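Local atomic coordinates of cytokinin riboside 5'-monophosphate phosphoribohydrolase (Corynebacterium glutamicum, PDB entry 5WQ3), a protein that belongs to the SLOG clan of Rossmann-like proteins and assembles from six chains. Residues 41-45 / 46-50; 92-95 / 96-100; 175-178 / 179-183. All blocks are in the same frame, centred on the assembly; numbering follows the deposited sequence. Where two conformers were deposited one is given.

Contact 1 of 3, residues 41-45 / 46-50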
loop_
_atom_site.group_PDB
_atom_site.type_symbol
_atom_site.label_atom_id
_atom_site.label_comp_id
_atom_site.label_asym_id
_atom_site.label_seq_id
_atom_site.Cartn_x
_atom_site.Cartn_y
_atom_site.Cartn_z
ATOM N N ASN C 41 40.866 17.572 -19.510
ATOM C CA ASN C 41 40.717 19.015 -19.509
ATOM C C ASN C 41 42.066 19.652 -19.685
ATOM O O ASN C 41 43.059 19.260 -19.048
ATOM C CB ASN C 41 40.111 19.519 -18.180
ATOM C CG ASN C 41 38.739 20.147 -18.351
ATOM O OD1 ASN C 41 38.400 20.682 -19.409
ATOM N ND2 ASN C 41 37.949 20.100 -17.292
ATOM N N TRP C 42 42.059 20.714 -20.448
ATOM C CA TRP C 42 43.196 21.576 -20.485
ATOM C C TRP C 42 43.458 22.083 -19.102
ATOM O O TRP C 42 44.576 22.201 -18.688
ATOM C CB TRP C 42 42.904 22.735 -21.389
ATOM C CG TRP C 42 41.574 23.325 -21.240
ATOM C CD1 TRP C 42 40.458 22.949 -21.878
ATOM C CD2 TRP C 42 41.212 24.434 -20.430
ATOM N NE1 TRP C 42 39.426 23.742 -21.528
ATOM C CE2 TRP C 42 39.866 24.670 -20.638
ATOM C CE3 TRP C 42 41.900 25.254 -19.556
ATOM C CZ2 TRP C 42 39.194 25.681 -20.004
ATOM C CZ3 TRP C 42 41.238 26.245 -18.936
ATOM C CH2 TRP C 42 39.907 26.466 -19.156
ATOM N N LYS C 43 42.398 22.362 -18.374
ATOM C CA LYS C 43 42.506 22.986 -17.070
ATOM C C LYS C 43 43.252 22.190 -16.038
ATOM O O LYS C 43 43.742 22.725 -15.088
ATOM C CB LYS C 43 41.124 23.301 -16.544
ATOM C CG LYS C 43 41.112 24.279 -15.415
ATOM C CD LYS C 43 39.806 24.189 -14.691
ATOM C CE LYS C 43 39.099 25.515 -14.734
ATOM N NZ LYS C 43 38.412 25.737 -13.441
ATOM N N HIS C 44 43.343 20.902 -16.242
ATOM C CA HIS C 44 43.954 20.043 -15.264
ATOM C C HIS C 44 45.271 19.521 -15.816
ATOM O O HIS C 44 45.443 18.328 -15.896
ATOM C CB HIS C 44 42.981 18.910 -14.951
ATOM C CG HIS C 44 43.330 18.116 -13.742
ATOM N ND1 HIS C 44 43.299 16.742 -13.730
ATOM C CD2 HIS C 44 43.693 18.496 -12.498
ATOM C CE1 HIS C 44 43.639 16.313 -12.535
ATOM N NE2 HIS C 44 43.886 17.356 -11.768
ATOM N N ALA C 45 46.170 20.409 -16.240
ATOM C CA ALA C 45 47.424 20.048 -16.878
ATOM C C ALA C 45 48.407 21.190 -16.791
ATOM O O ALA C 45 48.042 22.283 -16.548
ATOM C CB ALA C 45 47.220 19.700 -18.326
ATOM N N ASP C 46 49.657 20.886 -17.031
ATOM C CA ASP C 46 50.736 21.756 -16.683
ATOM C C ASP C 46 50.706 23.072 -17.468
ATOM O O ASP C 46 51.089 24.047 -16.923
ATOM C CB ASP C 46 52.091 21.036 -16.771
ATOM C CG ASP C 46 52.462 20.235 -15.484
ATOM O OD1 ASP C 46 51.733 20.197 -14.523
ATOM O OD2 ASP C 46 53.503 19.622 -15.456
ATOM N N PRO C 47 50.234 23.098 -18.716
ATOM C CA PRO C 47 50.320 24.409 -19.405
ATOM C C PRO C 47 49.448 25.432 -18.768
ATOM O O PRO C 47 49.886 26.542 -18.460
ATOM C CB PRO C 47 49.859 24.106 -20.831
ATOM C CG PRO C 47 50.263 22.679 -21.029
ATOM C CD PRO C 47 49.931 22.027 -19.666
ATOM N N TRP C 48 48.230 25.007 -18.462
ATOM C CA TRP C 48 47.306 25.855 -17.740
ATOM C C TRP C 48 47.739 26.149 -16.327
ATOM O O TRP C 48 47.527 27.239 -15.828
ATOM C CB TRP C 48 45.916 25.222 -17.702
ATOM C CG TRP C 48 44.846 26.206 -17.192
ATOM C CD1 TRP C 48 44.157 26.114 -16.052
ATOM C CD2 TRP C 48 44.395 27.409 -17.845
ATOM N NE1 TRP C 48 43.253 27.186 -15.944
ATOM C CE2 TRP C 48 43.422 27.997 -17.032
ATOM C CE3 TRP C 48 44.750 28.056 -19.050
ATOM C CZ2 TRP C 48 42.787 29.178 -17.358
ATOM C CZ3 TRP C 48 44.073 29.195 -19.400
ATOM C CH2 TRP C 48 43.101 29.759 -18.551
ATOM N N ARG C 49 48.314 25.168 -15.660
ATOM C CA ARG C 49 48.831 25.411 -14.316
ATOM C C ARG C 49 49.891 26.543 -14.273
ATOM O O ARG C 49 49.877 27.390 -13.390
ATOM C CB ARG C 49 49.469 24.145 -13.794
ATOM C CG ARG C 49 50.214 24.358 -12.506
ATOM C CD ARG C 49 49.761 23.275 -11.576
ATOM N NE ARG C 49 50.249 23.469 -10.238
ATOM C CZ ARG C 49 51.058 22.606 -9.666
ATOM N NH1 ARG C 49 51.441 21.576 -10.374
ATOM N NH2 ARG C 49 51.504 22.817 -8.418
ATOM N N VAL C 50 50.812 26.515 -15.227
ATOM C CA VAL C 50 51.856 27.565 -15.337
ATOM C C VAL C 50 51.224 28.953 -15.592
ATOM O O VAL C 50 51.602 29.966 -14.960
ATOM C CB VAL C 50 52.878 27.107 -16.407
ATOM C CG1 VAL C 50 53.637 28.236 -17.008
ATOM C CG2 VAL C 50 53.819 26.041 -15.767
HETATM O O HOH W 1 46.819 22.834 -20.111
#

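Contact 2 of 3, residues 92-95 / 96-100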
loop_
_atom_site.group_PDB
_atom_site.type_symbol
_atom_site.label_atom_id
_atom_site.label_comp_id
_atom_site.label_asym_id
_atom_site.label_seq_id
_atom_site.Cartn_x
_atom_site.Cartn_y
_atom_site.Cartn_z
ATOM N N LEU C 92 47.102 43.445 19.684
ATOM C CA LEU C 92 48.266 43.516 18.813
ATOM C C LEU C 92 47.947 44.259 17.507
ATOM O O LEU C 92 48.721 45.128 17.042
ATOM C CB LEU C 92 48.759 42.120 18.505
ATOM C CG LEU C 92 49.962 42.073 17.584
ATOM C CD1 LEU C 92 51.134 42.790 18.192
ATOM C CD2 LEU C 92 50.317 40.626 17.282
ATOM N N GLY C 93 46.810 43.962 16.938
ATOM C CA GLY C 93 46.463 44.626 15.673
ATOM C C GLY C 93 46.271 46.103 15.913
ATOM O O GLY C 93 46.741 46.955 15.138
ATOM N N GLU C 94 45.576 46.416 16.997
ATOM C CA GLU C 94 45.366 47.821 17.394
ATOM C C GLU C 94 46.706 48.570 17.590
ATOM O O GLU C 94 46.886 49.672 17.073
ATOM C CB GLU C 94 44.529 47.884 18.668
ATOM C CG GLU C 94 44.031 49.286 19.012
ATOM C CD GLU C 94 44.977 50.065 19.922
ATOM O OE1 GLU C 94 45.482 51.149 19.494
ATOM O OE2 GLU C 94 45.202 49.586 21.072
ATOM N N LYS C 95 47.647 47.975 18.320
ATOM C CA LYS C 95 48.937 48.616 18.629
ATOM C C LYS C 95 49.835 48.711 17.415
ATOM O O LYS C 95 50.608 49.640 17.288
ATOM C CB LYS C 95 49.654 47.778 19.687
ATOM C CG LYS C 95 48.949 47.819 21.061
ATOM C CD LYS C 95 49.545 46.832 22.032
ATOM C CE LYS C 95 48.810 46.757 23.383
ATOM N NZ LYS C 95 48.804 48.072 24.040
ATOM N N LEU C 96 49.780 47.709 16.536
ATOM C CA LEU C 96 50.536 47.805 15.293
ATOM C C LEU C 96 50.062 48.996 14.466
ATOM O O LEU C 96 50.850 49.677 13.869
ATOM C CB LEU C 96 50.455 46.499 14.459
ATOM C CG LEU C 96 51.267 45.375 15.066
ATOM C CD1 LEU C 96 50.925 44.037 14.425
ATOM C CD2 LEU C 96 52.743 45.718 14.903
ATOM N N VAL C 97 48.763 49.249 14.452
ATOM C CA VAL C 97 48.225 50.336 13.613
ATOM C C VAL C 97 48.567 51.689 14.236
ATOM O O VAL C 97 48.812 52.609 13.527
ATOM C CB VAL C 97 46.719 50.245 13.489
ATOM C CG1 VAL C 97 46.095 51.599 13.047
ATOM C CG2 VAL C 97 46.389 49.155 12.501
ATOM N N ALA C 98 48.644 51.746 15.565
ATOM C CA ALA C 98 49.083 52.960 16.303
ATOM C C ALA C 98 50.558 53.204 16.042
ATOM O O ALA C 98 51.028 54.315 16.194
ATOM C CB ALA C 98 48.809 52.787 17.795
ATOM N N ALA C 99 51.321 52.175 15.676
ATOM C CA ALA C 99 52.684 52.387 15.260
ATOM C C ALA C 99 52.813 52.601 13.774
ATOM O O ALA C 99 53.911 52.542 13.289
ATOM C CB ALA C 99 53.625 51.273 15.702
ATOM N N ASP C 100 51.714 52.911 13.104
ATOM C CA ASP C 100 51.650 53.161 11.676
ATOM C C ASP C 100 52.004 51.962 10.780
ATOM O O ASP C 100 52.488 52.158 9.668
ATOM C CB ASP C 100 52.474 54.391 11.306
ATOM C CG ASP C 100 52.114 55.601 12.192
ATOM O OD1 ASP C 100 50.891 55.825 12.400
ATOM O OD2 ASP C 100 53.052 56.240 12.744
#

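Contact 3 of 3, residues 175-178 / 179-183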
loop_
_atom_site.group_PDB
_atom_site.type_symbol
_atom_site.label_atom_id
_atom_site.label_comp_id
_atom_site.label_asym_id
_atom_site.label_seq_id
_atom_site.Cartn_x
_atom_site.Cartn_y
_atom_site.Cartn_z
ATOM N N THR C 175 51.409 27.901 11.097
ATOM C CA THR C 175 52.194 28.906 11.758
ATOM C C THR C 175 53.687 28.546 11.830
ATOM O O THR C 175 54.520 29.354 11.544
ATOM C CB THR C 175 51.621 29.227 13.154
ATOM O OG1 THR C 175 50.294 29.714 13.041
ATOM C CG2 THR C 175 52.423 30.246 13.814
ATOM N N LEU C 176 53.986 27.318 12.225
ATOM C CA LEU C 176 55.350 26.880 12.359
ATOM C C LEU C 176 56.013 26.879 10.987
ATOM O O LEU C 176 57.188 27.184 10.841
ATOM C CB LEU C 176 55.432 25.494 12.959
ATOM C CG LEU C 176 54.961 25.555 14.426
ATOM C CD1 LEU C 176 54.705 24.146 14.930
ATOM C CD2 LEU C 176 55.979 26.266 15.267
ATOM N N ASP C 177 55.259 26.519 9.976
ATOM C CA ASP C 177 55.783 26.572 8.581
ATOM C C ASP C 177 56.338 27.975 8.220
ATOM O O ASP C 177 57.476 28.125 7.723
ATOM C CB ASP C 177 54.641 26.122 7.623
ATOM C CG ASP C 177 55.079 26.123 6.097
ATOM O OD1 ASP C 177 56.285 26.141 5.769
ATOM O OD2 ASP C 177 54.163 26.139 5.270
ATOM N N GLU C 178 55.540 29.023 8.439
ATOM C CA GLU C 178 55.982 30.455 8.149
ATOM C C GLU C 178 57.087 30.864 9.044
ATOM O O GLU C 178 58.023 31.515 8.628
ATOM C CB GLU C 178 54.834 31.423 8.395
ATOM C CG GLU C 178 53.780 31.297 7.354
ATOM C CD GLU C 178 54.204 31.950 6.046
ATOM O OE1 GLU C 178 55.310 32.543 5.927
ATOM O OE2 GLU C 178 53.389 31.904 5.142
ATOM N N LEU C 179 57.053 30.418 10.300
ATOM C CA LEU C 179 58.146 30.776 11.186
ATOM C C LEU C 179 59.470 30.302 10.745
ATOM O O LEU C 179 60.444 31.071 10.743
ATOM C CB LEU C 179 57.862 30.241 12.628
ATOM C CG LEU C 179 58.975 30.536 13.612
ATOM C CD1 LEU C 179 59.263 32.015 13.797
ATOM C CD2 LEU C 179 58.687 29.893 14.986
ATOM N N PHE C 180 59.579 28.999 10.395
ATOM C CA PHE C 180 60.854 28.460 10.001
ATOM C C PHE C 180 61.276 28.934 8.610
ATOM O O PHE C 180 62.438 29.131 8.385
ATOM C CB PHE C 180 60.952 26.983 10.191
ATOM C CG PHE C 180 61.006 26.598 11.646
ATOM C CD1 PHE C 180 62.099 26.919 12.387
ATOM C CD2 PHE C 180 59.963 25.961 12.241
ATOM C CE1 PHE C 180 62.184 26.643 13.728
ATOM C CE2 PHE C 180 60.023 25.639 13.625
ATOM C CZ PHE C 180 61.145 25.991 14.337
ATOM N N GLU C 181 60.323 29.280 7.780
ATOM C CA GLU C 181 60.684 29.937 6.522
ATOM C C GLU C 181 61.284 31.314 6.725
ATOM O O GLU C 181 62.308 31.613 6.156
ATOM C CB GLU C 181 59.439 30.027 5.739
ATOM C CG GLU C 181 59.519 30.456 4.324
ATOM C CD GLU C 181 58.119 30.284 3.759
ATOM O OE1 GLU C 181 57.506 29.192 4.013
ATOM O OE2 GLU C 181 57.616 31.261 3.167
ATOM N N VAL C 182 60.686 32.153 7.569
ATOM C CA VAL C 182 61.274 33.475 7.756
ATOM C C VAL C 182 62.637 33.332 8.435
ATOM O O VAL C 182 63.575 34.031 8.119
ATOM C CB VAL C 182 60.360 34.490 8.462
ATOM C CG1 VAL C 182 59.828 33.977 9.805
ATOM C CG2 VAL C 182 61.098 35.799 8.673
ATOM N N LEU C 183 62.731 32.432 9.399
ATOM C CA LEU C 183 63.986 32.217 10.075
ATOM C C LEU C 183 65.098 31.833 9.070
ATOM O O LEU C 183 66.182 32.370 9.171
ATOM C CB LEU C 183 63.862 31.156 11.162
ATOM C CG LEU C 183 63.345 31.705 12.472
ATOM C CD1 LEU C 183 62.990 30.549 13.379
ATOM C CD2 LEU C 183 64.378 32.606 13.139
HETATM O O HOH W 2 56.305 33.396 3.871
#

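Contact 1 of 3, residues 41-45 / 46-50
A45, at the N-cap position, accepts the first backbone bond of the helix that follows: R49 N lies 3.0 Å from A45 O, with an N-H...O angle of 162°. This bond accompanies the turn in which residues 41-45 come to lie beside the first turn of the helix, the CA atoms of K43 and W48 being 5.6 Å apart there. The extended backbone of A45 also puts its methyl beside the proline ring, with A45 CB against P47 CD. The main side-chain contact is a T-shaped (edge-to-face) pair of indoles. W42 drives the edge of its six-membered ring at the face of the W48 six-membered ring, with planes at 82° and centroids 4.8 Å apart. Its CZ3 does the touching, reaching 3.4 Å from W48 CE2. The W48 torsion explains how its ring meets that edge: CG stands opposite the backbone N (chi1 -169°), which swings the indole back over the preceding loop. K43 approaches the same indole at its pyrrole part, where K43 CG is 3.6 Å from W48 CD1, while the rest of the lysine chain leads away from the helix. A water joins the two backbones, donating to W42 O at 2.7 Å and accepting from W48 N at 3.1 Å. The loop carbonyl and a first-turn amide are thus linked through solvent beside the tryptophan pair. The contact is on the surface, about 30 Å between its centre and that of the chain. Next to it, H44 hydrogen-bonds through ND1 to H40 NE2. The loop leads directly into helix 46-64, and its H44 packs on V216, at the end of helix 201-216 of a second subunit.

Contact 2 of 3, residues 92-95 / 96-100
L92 and L96, one helical turn apart, start out with different first torsions: L92 CG is trans to its own N (chi1 179°), whereas L96 CG is trans to its carbonyl carbon (chi1 -73°). With these torsions the two branched ends cross at an angle and touch, and a single methyl of L96 does most of the touching, its CD1 lying 3.8 Å from L92 CG. L92 CD1 also approaches L96 CD1, at 4.0 Å. Both leucines are buried, and they continue onto the sheet, L92 against V73 and L96 against V71 and V73 of strand 70-74.

The backbone beneath them is regular until its last turn. L96 N reaches L92 O at 2.8 Å, and similar i to i+4 bonds run from V97 N to G93 O and from A98 N to E94 O. The next, from A99 N to K95 O at 3.1 Å, is more bent, with an N-H...O angle of 136°. On the other flank, E94 bends at chi2 and brings OE1 only to 4.1 Å from A98 CB, a loose contact. K95 sends its chain away from this turn to helix 235-246, where NZ forms a salt bridge with D236.

D100, with positive phi, is the C-prime residue of a Schellman motif: its N bonds V97 O at 2.9 Å, and Y101 N bonds L96 O. This terminates helix 84-98 just ahead of strand 102-105, within a beta-alpha-beta unit of the Rossmann-like fold.

Contact 3 of 3, residues 175-178 / 179-183
D177 and E181 stand one turn apart with their carboxylates close, OD1 of D177 lying 3.7 Å from OE1 of E181, and a lysine from another helix probably makes this pairing of like charges tolerable. K156 NZ of helix 152-162 forms salt bridges with both D177 OD2 and E181 OE1, so one ammonium group bridges the two acids and probably offsets much of their repulsion. The carboxylate planes are turned 68° apart. Both side chains set off trans to the backbone N, and E181 (chi1 -171°) then runs extended back along the helix toward D177.

E178 lies alongside E181, their chains pointing the same way, with E178 OE1 3.8 Å from E181 OE2. A water is modelled between these oxygens, but it lies so near E178 OE1 that its position and bonding are doubtful. A bound 1,2-ethanediol, probably from the crystallisation liquor, also lies close to E181.

The main-chain amides are satisfied by i to i+4 bonds. L179 N meets T175 O at 3.0 Å, F180 N bonds L176 O with an N-H...O angle of 169°, and E181 N meets D177 O at 3.1 Å. V182 N bonds E178 O at 2.9 Å. On the apolar flank L176 CD2 lies 4.4 Å from F180 CE2, a light contact beside helix 201-216, while L179 turns to I196 and L198. D177, E178 and E181 touch helix 152-162, L176 and F180 helix 201-216, and L179 and V182 the sheet. Helix 173-188 is the connecting helix of a beta-alpha-beta crossover between strands 166-168 and 196-199, as expected in a Rossmann-like fold.

Contacts 1, 2 and 3 follow one another along the chain, each a local arrangement belonging to a different helix: 46-64, 84-98 and 173-188. Contact 1 is the outlier, its centre about 42 Å from that of contact 2 and about 30 Å from that of contact 3. Contacts 2 and 3 have centres about 22 Å apart, on opposite sides of the chain's centre, and their nearest atoms are about 11 Å apart. Both pack against the parallel sheet, contact 2 on strand 70-74 and contact 3 on the adjoining strand 166-168 and on 196-199. Helices 84-98 and 173-188 are thus the connections of two beta-alpha-beta units of one sheet, while the loop before helix 46-64 meets a second subunit through H44.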